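Long-range contacts in XPF endonuclease (Aeropyrum pernix, PDB 2BGW), which probably acts as a magnesium-binding, structure-specific DNA endonuclease in nucleotide excision repair: residues G88-R93 with L117-D122; P35-M40 with R157-Y162; V11-R16 with V31-K36; Y162-F167 with E186-A191. One frame throughout, in Å; residues are numbered along the deposited sequence.

The four contacts span the fold, the centres of interactions 1 and 4 lying about 39 Å apart. Interaction 3, first along the chain, pairs strands 10-14 and 32-36 at one border of the six-stranded nuclease sheet; interaction 1, which opens after interaction 3 has closed and falls between the two segments of interaction 2, closes the other border, at strand 116-120. Interaction 2, its centre about 11 Å from that of interaction 3, carries on from strand 32-36 to helix 155-165. Interaction 4, last in the chain, takes up the same helix through the shared Y162 and leads into the helix-hairpin-helix domain. Interactions 1, 2 and 4 also touch the second subunit, so dimerisation involves nuclease and helical parts.

Interaction 1: residues G88-R93 with L117-D122; sequences GPPVPR and LMNTMD
The carbonyl oxygen of G88 is gripped by one bond across this contact: N119 ND2 donates to G88 O at 2.9 Å, with 174° at the hydrogen and the donor in the carbonyl plane. The oxygen lies almost in the plane of the N119 amide, which favours this rotation of the group. A first torsion with CG anti to the backbone N (chi1 -176°) sets N119 up for the bond. The other end of G88 continues the strand ladder, with G88 N donating to T120 O at 2.7 Å from above the carbonyl plane. At its positive phi of 105° a beta carbon would be jammed against the preceding carbonyl oxygen. The ring of P90 crosses the N119 side chain at about a right angle, its CD 3.7 Å from N119 OD1. Y103 OH of the second subunit bonds to M121 N, and N119 of that subunit packs on P90. T120 OG1 bonds to T126 OG1; the T120 side chain lies about 7 Å from that of R53, a magnesium-site residue. The arrangement joins the loop after strand 81-87 to strand 116-120, outermost in this chain's sheet, at the dimer-facing border of an ERCC4 (PD-(D/E)XK) nuclease domain.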
loop_
_atom_site.group_PDB
_atom_site.type_symbol
_atom_site.label_atom_id
_atom_site.label_comp_id
_atom_site.label_asym_id
_atom_site.label_seq_id
_atom_site.Cartn_x
_atom_site.Cartn_y
_atom_site.Cartn_z
ATOM N N GLY A 88 -6.054 16.609 3.141
ATOM C CA GLY A 88 -7.048 17.628 2.854
ATOM C C GLY A 88 -8.425 16.996 2.771
ATOM O O GLY A 88 -8.557 15.779 2.841
ATOM N N PRO A 89 -9.470 17.824 2.625
ATOM C CA PRO A 89 -10.837 17.341 2.647
ATOM C C PRO A 89 -11.090 16.314 1.579
ATOM O O PRO A 89 -10.697 16.493 0.435
ATOM C CB PRO A 89 -11.651 18.597 2.370
ATOM C CG PRO A 89 -10.789 19.671 2.894
ATOM C CD PRO A 89 -9.433 19.280 2.434
ATOM N N PRO A 90 -11.745 15.229 1.964
ATOM C CA PRO A 90 -11.990 14.127 1.077
ATOM C C PRO A 90 -12.516 14.589 -0.252
ATOM O O PRO A 90 -12.081 14.086 -1.261
ATOM C CB PRO A 90 -13.042 13.337 1.819
ATOM C CG PRO A 90 -12.683 13.553 3.254
ATOM C CD PRO A 90 -12.287 14.986 3.313
ATOM N N VAL A 91 -13.426 15.558 -0.255
ATOM C CA VAL A 91 -14.005 16.116 -1.490
ATOM C C VAL A 91 -13.673 17.600 -1.550
ATOM O O VAL A 91 -14.267 18.411 -0.836
ATOM C CB VAL A 91 -15.535 16.017 -1.494
ATOM C CG1 VAL A 91 -16.072 16.423 -2.838
ATOM C CG2 VAL A 91 -16.004 14.619 -1.103
ATOM N N PRO A 92 -12.740 17.981 -2.414
ATOM C CA PRO A 92 -12.436 19.401 -2.510
ATOM C C PRO A 92 -13.612 20.169 -3.156
ATOM O O PRO A 92 -14.436 19.561 -3.865
ATOM C CB PRO A 92 -11.227 19.430 -3.437
ATOM C CG PRO A 92 -10.786 18.022 -3.586
ATOM C CD PRO A 92 -11.968 17.180 -3.364
ATOM N N ARG A 93 -13.696 21.483 -2.914
ATOM C CA ARG A 93 -14.747 22.317 -3.539
ATOM C C ARG A 93 -14.914 21.979 -5.040
ATOM O O ARG A 93 -15.945 21.443 -5.462
ATOM C CB ARG A 93 -14.490 23.831 -3.311
ATOM N N LEU A 117 -6.808 3.378 3.601
ATOM C CA LEU A 117 -6.897 4.837 3.446
ATOM C C LEU A 117 -6.778 5.494 4.780
ATOM O O LEU A 117 -7.318 4.983 5.757
ATOM C CB LEU A 117 -8.215 5.255 2.826
ATOM C CG LEU A 117 -8.459 4.787 1.397
ATOM C CD1 LEU A 117 -9.917 4.985 1.045
ATOM C CD2 LEU A 117 -7.555 5.487 0.373
ATOM N N MET A 118 -6.035 6.594 4.828
ATOM C CA MET A 118 -6.050 7.489 5.972
ATOM C C MET A 118 -6.360 8.855 5.407
ATOM O O MET A 118 -5.812 9.223 4.358
ATOM C CB MET A 118 -4.681 7.565 6.653
ATOM C CG MET A 118 -4.093 6.262 7.115
ATOM S SD MET A 118 -4.362 5.782 8.840
ATOM C CE MET A 118 -4.507 7.367 9.643
ATOM N N ASN A 119 -7.213 9.616 6.080
ATOM C CA ASN A 119 -7.393 11.007 5.690
ATOM C C ASN A 119 -6.647 11.949 6.640
ATOM O O ASN A 119 -6.889 11.919 7.833
ATOM C CB ASN A 119 -8.891 11.375 5.593
ATOM C CG ASN A 119 -9.113 12.822 5.094
ATOM O OD1 ASN A 119 -9.790 13.637 5.736
ATOM N ND2 ASN A 119 -8.501 13.149 3.959
ATOM N N THR A 120 -5.734 12.767 6.138
ATOM C CA THR A 120 -5.090 13.760 7.005
ATOM C C THR A 120 -5.557 15.207 6.673
ATOM O O THR A 120 -6.110 15.462 5.592
ATOM C CB THR A 120 -3.540 13.666 6.958
ATOM O OG1 THR A 120 -3.064 14.052 5.677
ATOM C CG2 THR A 120 -3.061 12.280 7.224
ATOM N N MET A 121 -5.341 16.159 7.570
ATOM C CA MET A 121 -5.750 17.525 7.279
ATOM C C MET A 121 -4.742 18.385 6.565
ATOM O O MET A 121 -5.119 19.242 5.770
ATOM C CB MET A 121 -6.254 18.211 8.524
ATOM C CG MET A 121 -7.608 17.673 8.792
ATOM S SD MET A 121 -8.471 18.343 10.179
ATOM C CE MET A 121 -8.901 20.007 9.633
ATOM N N ASP A 122 -3.471 18.155 6.840
ATOM C CA ASP A 122 -2.391 18.952 6.319
ATOM C C ASP A 122 -1.210 18.030 6.326
ATOM O O ASP A 122 -1.318 16.946 6.887
ATOM C CB ASP A 122 -2.115 20.140 7.243
ATOM C CG ASP A 122 -2.401 19.838 8.710
ATOM O OD1 ASP A 122 -3.035 20.687 9.357
ATOM O OD2 ASP A 122 -2.010 18.769 9.235
#

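Interaction 2: residues P35-M40 with R157-Y162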
loop_
_atom_site.group_PDB
_atom_site.type_symbol
_atom_site.label_atom_id
_atom_site.label_comp_id
_atom_site.label_asym_id
_atom_site.label_seq_id
_atom_site.Cartn_x
_atom_site.Cartn_y
_atom_site.Cartn_z
ATOM N N PRO A 35 16.153 10.291 1.477
ATOM C CA PRO A 35 15.567 10.493 0.162
ATOM C C PRO A 35 16.276 9.645 -0.860
ATOM O O PRO A 35 17.482 9.764 -1.035
ATOM C CB PRO A 35 15.810 11.977 -0.118
ATOM C CG PRO A 35 16.843 12.433 0.865
ATOM C CD PRO A 35 17.171 11.301 1.796
ATOM N N LYS A 36 15.527 8.759 -1.491
ATOM C CA LYS A 36 16.041 7.918 -2.558
ATOM C C LYS A 36 14.965 7.683 -3.597
ATOM O O LYS A 36 13.774 7.882 -3.343
ATOM C CB LYS A 36 16.465 6.557 -2.019
ATOM C CG LYS A 36 17.577 6.606 -1.021
ATOM C CD LYS A 36 18.928 6.592 -1.695
ATOM C CE LYS A 36 19.999 6.970 -0.709
ATOM N NZ LYS A 36 21.311 6.597 -1.237
ATOM N N GLN A 37 15.396 7.240 -4.769
ATOM C CA GLN A 37 14.480 6.770 -5.777
ATOM C C GLN A 37 13.987 5.373 -5.426
ATOM O O GLN A 37 14.767 4.412 -5.391
ATOM C CB GLN A 37 15.157 6.780 -7.132
ATOM C CG GLN A 37 14.352 6.082 -8.219
ATOM C CD GLN A 37 14.901 6.350 -9.621
ATOM O OE1 GLN A 37 15.998 6.948 -9.784
ATOM N NE2 GLN A 37 14.142 5.911 -10.646
ATOM N N LEU A 38 12.687 5.272 -5.164
ATOM C CA LEU A 38 12.047 3.999 -4.860
ATOM C C LEU A 38 11.325 3.533 -6.098
ATOM O O LEU A 38 10.966 4.350 -6.925
ATOM C CB LEU A 38 11.010 4.180 -3.755
ATOM C CG LEU A 38 11.460 4.757 -2.434
ATOM C CD1 LEU A 38 10.247 5.091 -1.618
ATOM C CD2 LEU A 38 12.318 3.731 -1.764
ATOM N N PRO A 39 11.096 2.220 -6.233
ATOM C CA PRO A 39 10.396 1.790 -7.427
ATOM C C PRO A 39 9.004 2.415 -7.508
ATOM O O PRO A 39 8.562 2.802 -8.599
ATOM C CB PRO A 39 10.271 0.284 -7.232
ATOM C CG PRO A 39 11.268 -0.069 -6.228
ATOM C CD PRO A 39 11.432 1.092 -5.349
ATOM N N MET A 40 8.344 2.542 -6.355
ATOM C CA MET A 40 6.936 2.948 -6.275
ATOM C C MET A 40 6.567 3.598 -4.944
ATOM O O MET A 40 7.180 3.304 -3.938
ATOM C CB MET A 40 6.017 1.747 -6.548
ATOM C CG MET A 40 6.140 0.615 -5.589
ATOM S SD MET A 40 5.728 -0.939 -6.403
ATOM C CE MET A 40 3.986 -0.773 -6.648
ATOM N N ARG A 157 17.280 -2.985 -1.666
ATOM C CA ARG A 157 16.495 -4.193 -1.482
ATOM C C ARG A 157 15.110 -4.095 -2.139
ATOM O O ARG A 157 14.611 -5.082 -2.682
ATOM C CB ARG A 157 16.362 -4.537 -0.004
ATOM C CG ARG A 157 15.522 -5.761 0.231
ATOM C CD ARG A 157 15.472 -6.185 1.701
ATOM N NE ARG A 157 14.149 -6.726 2.022
ATOM C CZ ARG A 157 13.884 -8.022 2.180
ATOM N NH1 ARG A 157 14.856 -8.930 2.064
ATOM N NH2 ARG A 157 12.642 -8.415 2.456
ATOM N N GLU A 158 14.497 -2.915 -2.105
ATOM C CA GLU A 158 13.155 -2.766 -2.641
ATOM C C GLU A 158 13.134 -3.036 -4.137
ATOM O O GLU A 158 12.275 -3.752 -4.645
ATOM C CB GLU A 158 12.566 -1.390 -2.301
ATOM C CG GLU A 158 12.214 -1.229 -0.803
ATOM C CD GLU A 158 11.478 -2.441 -0.196
ATOM O OE1 GLU A 158 10.366 -2.785 -0.681
ATOM O OE2 GLU A 158 12.015 -3.051 0.769
ATOM N N TRP A 159 14.112 -2.465 -4.828
ATOM C CA TRP A 159 14.301 -2.697 -6.240
ATOM C C TRP A 159 14.695 -4.130 -6.500
ATOM O O TRP A 159 14.254 -4.720 -7.473
ATOM C CB TRP A 159 15.415 -1.837 -6.721
ATOM C CG TRP A 159 15.068 -0.440 -6.930
ATOM C CD1 TRP A 159 15.391 0.598 -6.136
ATOM C CD2 TRP A 159 14.382 0.106 -8.046
ATOM N NE1 TRP A 159 14.940 1.777 -6.669
ATOM C CE2 TRP A 159 14.327 1.504 -7.857
ATOM C CE3 TRP A 159 13.801 -0.449 -9.190
ATOM C CZ2 TRP A 159 13.722 2.362 -8.766
ATOM C CZ3 TRP A 159 13.195 0.398 -10.092
ATOM C CH2 TRP A 159 13.155 1.796 -9.874
ATOM N N GLN A 160 15.523 -4.713 -5.646
ATOM C CA GLN A 160 15.836 -6.128 -5.846
ATOM C C GLN A 160 14.560 -6.950 -5.848
ATOM O O GLN A 160 14.408 -7.897 -6.629
ATOM C CB GLN A 160 16.810 -6.645 -4.791
ATOM C CG GLN A 160 18.162 -5.972 -4.859
ATOM C CD GLN A 160 18.994 -6.221 -3.631
ATOM O OE1 GLN A 160 18.494 -6.660 -2.584
ATOM N NE2 GLN A 160 20.289 -5.950 -3.746
ATOM N N LEU A 161 13.626 -6.549 -4.991
ATOM C CA LEU A 161 12.334 -7.220 -4.883
ATOM C C LEU A 161 11.365 -6.872 -6.007
ATOM O O LEU A 161 10.561 -7.691 -6.421
ATOM C CB LEU A 161 11.726 -6.911 -3.527
ATOM C CG LEU A 161 12.474 -7.601 -2.398
ATOM C CD1 LEU A 161 12.209 -6.907 -1.127
ATOM C CD2 LEU A 161 12.042 -9.049 -2.328
ATOM N N TYR A 162 11.457 -5.655 -6.505
ATOM C CA TYR A 162 10.604 -5.198 -7.596
ATOM C C TYR A 162 10.987 -5.934 -8.875
ATOM O O TYR A 162 10.134 -6.324 -9.683
ATOM C CB TYR A 162 10.751 -3.673 -7.758
ATOM C CG TYR A 162 9.990 -3.047 -8.900
ATOM C CD1 TYR A 162 8.652 -3.339 -9.111
ATOM C CD2 TYR A 162 10.612 -2.147 -9.761
ATOM C CE1 TYR A 162 7.953 -2.770 -10.171
ATOM C CE2 TYR A 162 9.925 -1.561 -10.812
ATOM C CZ TYR A 162 8.599 -1.882 -11.017
ATOM O OH TYR A 162 7.895 -1.312 -12.050
#
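Two aromatic rings of helix 155-165 receive P39. The indole of W159 carries P39 CG over one face, 3.6 Å above its plane and over the centre, a CH-pi contact, while Q37 O sits at the edge and near the ring plane. The ring of Y162 meets P39 CB obliquely, at 3.5 Å from Y162 CD2, and M40 SD approaches it obliquely too, a Met-aromatic contact with 5.3 Å between sulfur and centroid. The edge bond, from W159 NE1 to Q37 O, is 2.9 Å long and fairly straight (166° at the hydrogen), though the donor comes from above the carbonyl plane. Bond and proline together hold the indole by edge and face. The side chain of Q37, extended beyond CG, crosses the indole obliquely, with Q37 CG 3.8 Å from W159 CZ2. In the fold, this fastens the loop that follows strand 32-36 of the nuclease sheet to the helix that runs into the helix-hairpin-helix domain. An alanine in place of W159 would remove the indole and would probably loosen this junction, leaving P39 without its ring face and Q37 O without its N-H donor. One turn of helix separates the two aromatic residues, and Y162, with CG anti to the backbone N (chi1 177°), brings its ring to P39 from the next turn. E158 bends away at chi2, and its OE1 bonds to Y79 OH. S166 of the second subunit packs on both W159 and Y162.

Interaction 3: residues V11-R16 with V31-K36; sequences VYVDVR and VQVIPK
Four backbone hydrogen bonds form a parallel ladder between strands 10-14 and 32-36. V11 N donates to Q32 O, and I34 N to V11 O; one step on, V13 N donates to I34 O and K36 N to V13 O. Thus V13 is bonded through both its N and its O, while P35 opposite needs no N-H in this register. The third bond is the most bent, 146° at the hydrogen, with the donor above the carbonyl plane. CA-H...O contacts, such as V33 CA to V11 O at 3.5 Å, fill the rungs between. Apolar packing divides by face. V11, V13, V33 and P35 share one, where V13 CG2 meets V33 CG1. On the other, Y12 and I34 lie side by side: I34 CD1 sits over the ring face, 4.1 Å from the centroid, and K36 CG reaches the ring edge, 3.8 Å from Y12 CD2. Y12 OH bonds to L153 O. An alanine in place of Y12 would remove the ring and its hydroxyl, and would probably leave I34 poorly covered and loosen the tie to L153. D14 OD1 accepts from R16 N, an Asx turn, while D14 OD2 bonds to L38 N. The strands belong to a beta-alpha-beta unit whose helix 22-28 covers V13 and V33, whereas Y12 faces L38, S154 and D155, and strand 43-46 flanks strand 10-14 on its other side.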
loop_
_atom_site.group_PDB
_atom_site.type_symbol
_atom_site.label_atom_id
_atom_site.label_comp_id
_atom_site.label_asym_id
_atom_site.label_seq_id
_atom_site.Cartn_x
_atom_site.Cartn_y
_atom_site.Cartn_z
ATOM N N VAL A 11 12.670 5.982 7.693
ATOM C CA VAL A 11 11.850 5.776 6.507
ATOM C C VAL A 11 12.569 6.347 5.317
ATOM O O VAL A 11 13.377 7.254 5.467
ATOM C CB VAL A 11 10.439 6.429 6.611
ATOM C CG1 VAL A 11 9.722 6.001 7.881
ATOM C CG2 VAL A 11 10.496 7.936 6.525
ATOM N N TYR A 12 12.265 5.817 4.136
ATOM C CA TYR A 12 12.768 6.350 2.876
ATOM C C TYR A 12 11.705 7.135 2.123
ATOM O O TYR A 12 10.592 6.645 1.947
ATOM C CB TYR A 12 13.203 5.203 1.985
ATOM C CG TYR A 12 14.496 4.566 2.373
ATOM C CD1 TYR A 12 14.521 3.509 3.278
ATOM C CD2 TYR A 12 15.704 5.006 1.824
ATOM C CE1 TYR A 12 15.715 2.898 3.641
ATOM C CE2 TYR A 12 16.916 4.410 2.181
ATOM C CZ TYR A 12 16.912 3.353 3.092
ATOM O OH TYR A 12 18.092 2.750 3.458
ATOM N N VAL A 13 12.063 8.334 1.656
ATOM C CA VAL A 13 11.183 9.150 0.811
ATOM C C VAL A 13 11.532 8.977 -0.628
ATOM O O VAL A 13 12.697 9.138 -0.993
ATOM C CB VAL A 13 11.445 10.667 0.889
ATOM C CG1 VAL A 13 10.143 11.405 0.937
ATOM C CG2 VAL A 13 12.343 11.039 1.999
ATOM N N ASP A 14 10.553 8.758 -1.484
ATOM C CA ASP A 14 10.893 8.857 -2.879
ATOM C C ASP A 14 11.276 10.286 -3.256
ATOM O O ASP A 14 10.809 11.247 -2.669
ATOM C CB ASP A 14 9.785 8.366 -3.785
ATOM C CG ASP A 14 10.172 8.483 -5.218
ATOM O OD1 ASP A 14 9.864 9.537 -5.799
ATOM O OD2 ASP A 14 10.871 7.578 -5.728
ATOM N N VAL A 15 12.122 10.425 -4.260
ATOM C CA VAL A 15 12.584 11.745 -4.677
ATOM C C VAL A 15 11.472 12.685 -5.145
ATOM O O VAL A 15 11.458 13.857 -4.767
ATOM C CB VAL A 15 13.651 11.621 -5.754
ATOM C CG1 VAL A 15 13.953 12.998 -6.370
ATOM C CG2 VAL A 15 14.911 10.985 -5.139
ATOM N N ARG A 16 10.556 12.175 -5.969
ATOM C CA ARG A 16 9.420 12.968 -6.453
ATOM C C ARG A 16 8.663 13.605 -5.273
ATOM O O ARG A 16 8.021 14.642 -5.428
ATOM C CB ARG A 16 8.492 12.135 -7.370
ATOM C CG ARG A 16 9.054 11.843 -8.818
ATOM C CD ARG A 16 8.284 10.681 -9.574
ATOM N NE ARG A 16 8.495 10.686 -11.055
ATOM C CZ ARG A 16 7.985 9.799 -11.944
ATOM N NH1 ARG A 16 7.196 8.777 -11.558
ATOM N NH2 ARG A 16 8.272 9.928 -13.247
ATOM N N VAL A 31 12.335 11.402 13.179
ATOM C CA VAL A 31 12.399 10.295 12.245
ATOM C C VAL A 31 13.548 10.545 11.290
ATOM O O VAL A 31 13.724 11.644 10.792
ATOM C CB VAL A 31 11.089 10.151 11.480
ATOM C CG1 VAL A 31 11.219 9.152 10.380
ATOM C CG2 VAL A 31 10.018 9.707 12.399
ATOM N N GLN A 32 14.359 9.527 11.067
ATOM C CA GLN A 32 15.374 9.611 10.049
ATOM C C GLN A 32 14.700 9.412 8.696
ATOM O O GLN A 32 14.002 8.403 8.467
ATOM C CB GLN A 32 16.414 8.537 10.269
ATOM C CG GLN A 32 17.768 8.904 9.708
ATOM C CD GLN A 32 18.712 7.707 9.594
ATOM O OE1 GLN A 32 18.295 6.534 9.639
ATOM N NE2 GLN A 32 19.993 8.000 9.425
ATOM N N VAL A 33 14.919 10.376 7.804
ATOM C CA VAL A 33 14.215 10.432 6.536
ATOM C C VAL A 33 15.225 10.434 5.396
ATOM O O VAL A 33 15.864 11.446 5.156
ATOM C CB VAL A 33 13.350 11.713 6.485
ATOM C CG1 VAL A 33 12.918 12.011 5.090
ATOM C CG2 VAL A 33 12.141 11.570 7.378
ATOM N N ILE A 34 15.379 9.307 4.700
ATOM C CA ILE A 34 16.389 9.175 3.634
ATOM C C ILE A 34 15.779 9.255 2.243
ATOM O O ILE A 34 15.005 8.364 1.848
ATOM C CB ILE A 34 17.079 7.827 3.692
ATOM C CG1 ILE A 34 17.680 7.599 5.072
ATOM C CG2 ILE A 34 18.093 7.691 2.521
ATOM C CD1 ILE A 34 17.933 6.136 5.352
ATOM N N PRO A 35 16.153 10.291 1.477
ATOM C CA PRO A 35 15.567 10.493 0.162
ATOM C C PRO A 35 16.276 9.645 -0.860
ATOM O O PRO A 35 17.482 9.764 -1.035
ATOM C CB PRO A 35 15.810 11.977 -0.118
ATOM C CG PRO A 35 16.843 12.433 0.865
ATOM C CD PRO A 35 17.171 11.301 1.796
ATOM N N LYS A 36 15.527 8.759 -1.491
ATOM C CA LYS A 36 16.041 7.918 -2.558
ATOM C C LYS A 36 14.965 7.683 -3.597
ATOM O O LYS A 36 13.774 7.882 -3.343
ATOM C CB LYS A 36 16.465 6.557 -2.019
ATOM C CG LYS A 36 17.577 6.606 -1.021
ATOM C CD LYS A 36 18.928 6.592 -1.695
ATOM C CE LYS A 36 19.999 6.970 -0.709
ATOM N NZ LYS A 36 21.311 6.597 -1.237
#

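Interaction 4: residues Y162-F167 with E186-A191; sequences YILQSF and ERFFTA
The rings of F167 and F189 lie near parallel, with 27° between their planes, but are slid so far apart that they barely overlap. Their centroids are 5.9 Å apart, and the touch is made at the rims, F167 CZ to F189 CE1 at 3.8 Å. I163 crosses F189 at about a right angle and places CG2 at the ring edge, 4.2 Å from F189 CZ. L164 and F188 instead reach for each other tip to tip, L164 CD2 coming to 3.6 Å from F188 CD2. The torsions spread the neighbouring phenylalanines: F188 CG is anti to the backbone N (chi1 169°), F189 CG anti to the carbonyl carbon (chi1 -73°), and F189 CE1 ends at the F188 ring edge. At the edge of the F167 ring and in its plane, I163 O takes two bonds, from S166 N and S166 OG, the latter 2.6 Å from I163 O and on a lone pair. F188 meets F182 edge-to-face, and F189 stacks on F189 of the second subunit. The segments come within about 3 Å of the bound DNA at the nearest atom, and their apolar packing belongs to the core of a tandem helix-hairpin-helix domain, the DNA-binding module of XPF-type nucleases.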
loop_
_atom_site.group_PDB
_atom_site.type_symbol
_atom_site.label_atom_id
_atom_site.label_comp_id
_atom_site.label_asym_id
_atom_site.label_seq_id
_atom_site.Cartn_x
_atom_site.Cartn_y
_atom_site.Cartn_z
ATOM N N TYR A 162 11.457 -5.655 -6.505
ATOM C CA TYR A 162 10.604 -5.198 -7.596
ATOM C C TYR A 162 10.987 -5.934 -8.875
ATOM O O TYR A 162 10.134 -6.324 -9.683
ATOM C CB TYR A 162 10.751 -3.673 -7.758
ATOM C CG TYR A 162 9.990 -3.047 -8.900
ATOM C CD1 TYR A 162 8.652 -3.339 -9.111
ATOM C CD2 TYR A 162 10.612 -2.147 -9.761
ATOM C CE1 TYR A 162 7.953 -2.770 -10.171
ATOM C CE2 TYR A 162 9.925 -1.561 -10.812
ATOM C CZ TYR A 162 8.599 -1.882 -11.017
ATOM O OH TYR A 162 7.895 -1.312 -12.050
ATOM N N ILE A 163 12.286 -6.142 -9.032
ATOM C CA ILE A 163 12.821 -6.840 -10.184
ATOM C C ILE A 163 12.414 -8.310 -10.125
ATOM O O ILE A 163 11.795 -8.806 -11.059
ATOM C CB ILE A 163 14.317 -6.535 -10.350
ATOM C CG1 ILE A 163 14.417 -5.064 -10.741
ATOM C CG2 ILE A 163 14.952 -7.420 -11.409
ATOM C CD1 ILE A 163 15.712 -4.424 -10.560
ATOM N N LEU A 164 12.659 -8.986 -9.011
ATOM C CA LEU A 164 12.160 -10.352 -8.883
ATOM C C LEU A 164 10.643 -10.462 -9.133
ATOM O O LEU A 164 10.229 -11.431 -9.785
ATOM C CB LEU A 164 12.553 -10.982 -7.540
ATOM C CG LEU A 164 14.058 -11.165 -7.279
ATOM C CD1 LEU A 164 14.320 -11.439 -5.822
ATOM C CD2 LEU A 164 14.647 -12.283 -8.106
ATOM N N GLN A 165 9.826 -9.494 -8.655
ATOM C CA GLN A 165 8.330 -9.567 -8.791
ATOM C C GLN A 165 7.836 -9.527 -10.253
ATOM O O GLN A 165 6.779 -10.087 -10.599
ATOM C CB GLN A 165 7.628 -8.455 -7.998
ATOM C CG GLN A 165 7.001 -8.831 -6.622
ATOM C CD GLN A 165 7.558 -7.934 -5.465
ATOM O OE1 GLN A 165 7.143 -6.785 -5.291
ATOM N NE2 GLN A 165 8.529 -8.464 -4.705
ATOM N N SER A 166 8.623 -8.877 -11.102
ATOM C CA SER A 166 8.296 -8.753 -12.504
ATOM C C SER A 166 8.308 -10.089 -13.259
ATOM O O SER A 166 7.826 -10.169 -14.372
ATOM C CB SER A 166 9.208 -7.721 -13.176
ATOM O OG SER A 166 10.548 -8.191 -13.263
ATOM N N PHE A 167 8.851 -11.137 -12.656
ATOM C CA PHE A 167 8.822 -12.460 -13.265
ATOM C C PHE A 167 7.464 -13.109 -13.081
ATOM O O PHE A 167 6.757 -12.851 -12.082
ATOM C CB PHE A 167 9.887 -13.361 -12.651
ATOM C CG PHE A 167 11.279 -13.157 -13.219
ATOM C CD1 PHE A 167 12.042 -12.026 -12.883
ATOM C CD2 PHE A 167 11.844 -14.111 -14.065
ATOM C CE1 PHE A 167 13.329 -11.837 -13.394
ATOM C CE2 PHE A 167 13.141 -13.940 -14.582
ATOM C CZ PHE A 167 13.878 -12.804 -14.242
ATOM N N GLU A 186 22.052 -11.645 -8.767
ATOM C CA GLU A 186 22.915 -12.183 -9.791
ATOM C C GLU A 186 23.291 -13.642 -9.551
ATOM O O GLU A 186 23.335 -14.429 -10.502
ATOM C CB GLU A 186 24.134 -11.319 -9.914
ATOM C CG GLU A 186 24.967 -11.677 -11.050
ATOM C CD GLU A 186 26.378 -11.632 -10.625
ATOM O OE1 GLU A 186 26.647 -12.171 -9.526
ATOM O OE2 GLU A 186 27.196 -11.029 -11.355
ATOM N N ARG A 187 23.534 -14.006 -8.294
ATOM C CA ARG A 187 23.608 -15.414 -7.938
ATOM C C ARG A 187 22.307 -16.130 -8.339
ATOM O O ARG A 187 22.354 -17.235 -8.881
ATOM C CB ARG A 187 23.942 -15.610 -6.447
ATOM N N PHE A 188 21.160 -15.491 -8.123
ATOM C CA PHE A 188 19.872 -16.114 -8.451
ATOM C C PHE A 188 19.676 -16.281 -9.946
ATOM O O PHE A 188 19.165 -17.312 -10.399
ATOM C CB PHE A 188 18.676 -15.324 -7.899
ATOM C CG PHE A 188 17.350 -15.794 -8.448
ATOM C CD1 PHE A 188 16.815 -17.026 -8.056
ATOM C CD2 PHE A 188 16.662 -15.031 -9.383
ATOM C CE1 PHE A 188 15.624 -17.487 -8.565
ATOM C CE2 PHE A 188 15.459 -15.486 -9.900
ATOM C CZ PHE A 188 14.942 -16.728 -9.490
ATOM N N PHE A 189 20.068 -15.247 -10.695
ATOM C CA PHE A 189 19.903 -15.195 -12.154
ATOM C C PHE A 189 20.822 -16.164 -12.878
ATOM O O PHE A 189 20.933 -16.138 -14.095
ATOM C CB PHE A 189 20.196 -13.789 -12.650
ATOM C CG PHE A 189 19.132 -12.801 -12.323
ATOM C CD1 PHE A 189 17.820 -13.204 -12.145
ATOM C CD2 PHE A 189 19.430 -11.456 -12.233
ATOM C CE1 PHE A 189 16.837 -12.304 -11.869
ATOM C CE2 PHE A 189 18.433 -10.537 -11.965
ATOM C CZ PHE A 189 17.134 -10.973 -11.778
ATOM N N THR A 190 21.450 -17.046 -12.116
ATOM C CA THR A 190 22.574 -17.809 -12.579
ATOM C C THR A 190 22.378 -19.239 -12.179
ATOM O O THR A 190 23.051 -20.122 -12.693
ATOM C CB THR A 190 23.860 -17.207 -11.996
ATOM O OG1 THR A 190 24.642 -16.692 -13.071
ATOM C CG2 THR A 190 24.667 -18.185 -11.155
ATOM N N ALA A 191 21.430 -19.477 -11.281
ATOM C CA ALA A 191 21.168 -20.840 -10.837
ATOM C C ALA A 191 20.479 -21.684 -11.902
ATOM O O ALA A 191 20.109 -21.201 -12.989
ATOM C CB ALA A 191 20.366 -20.838 -9.571
#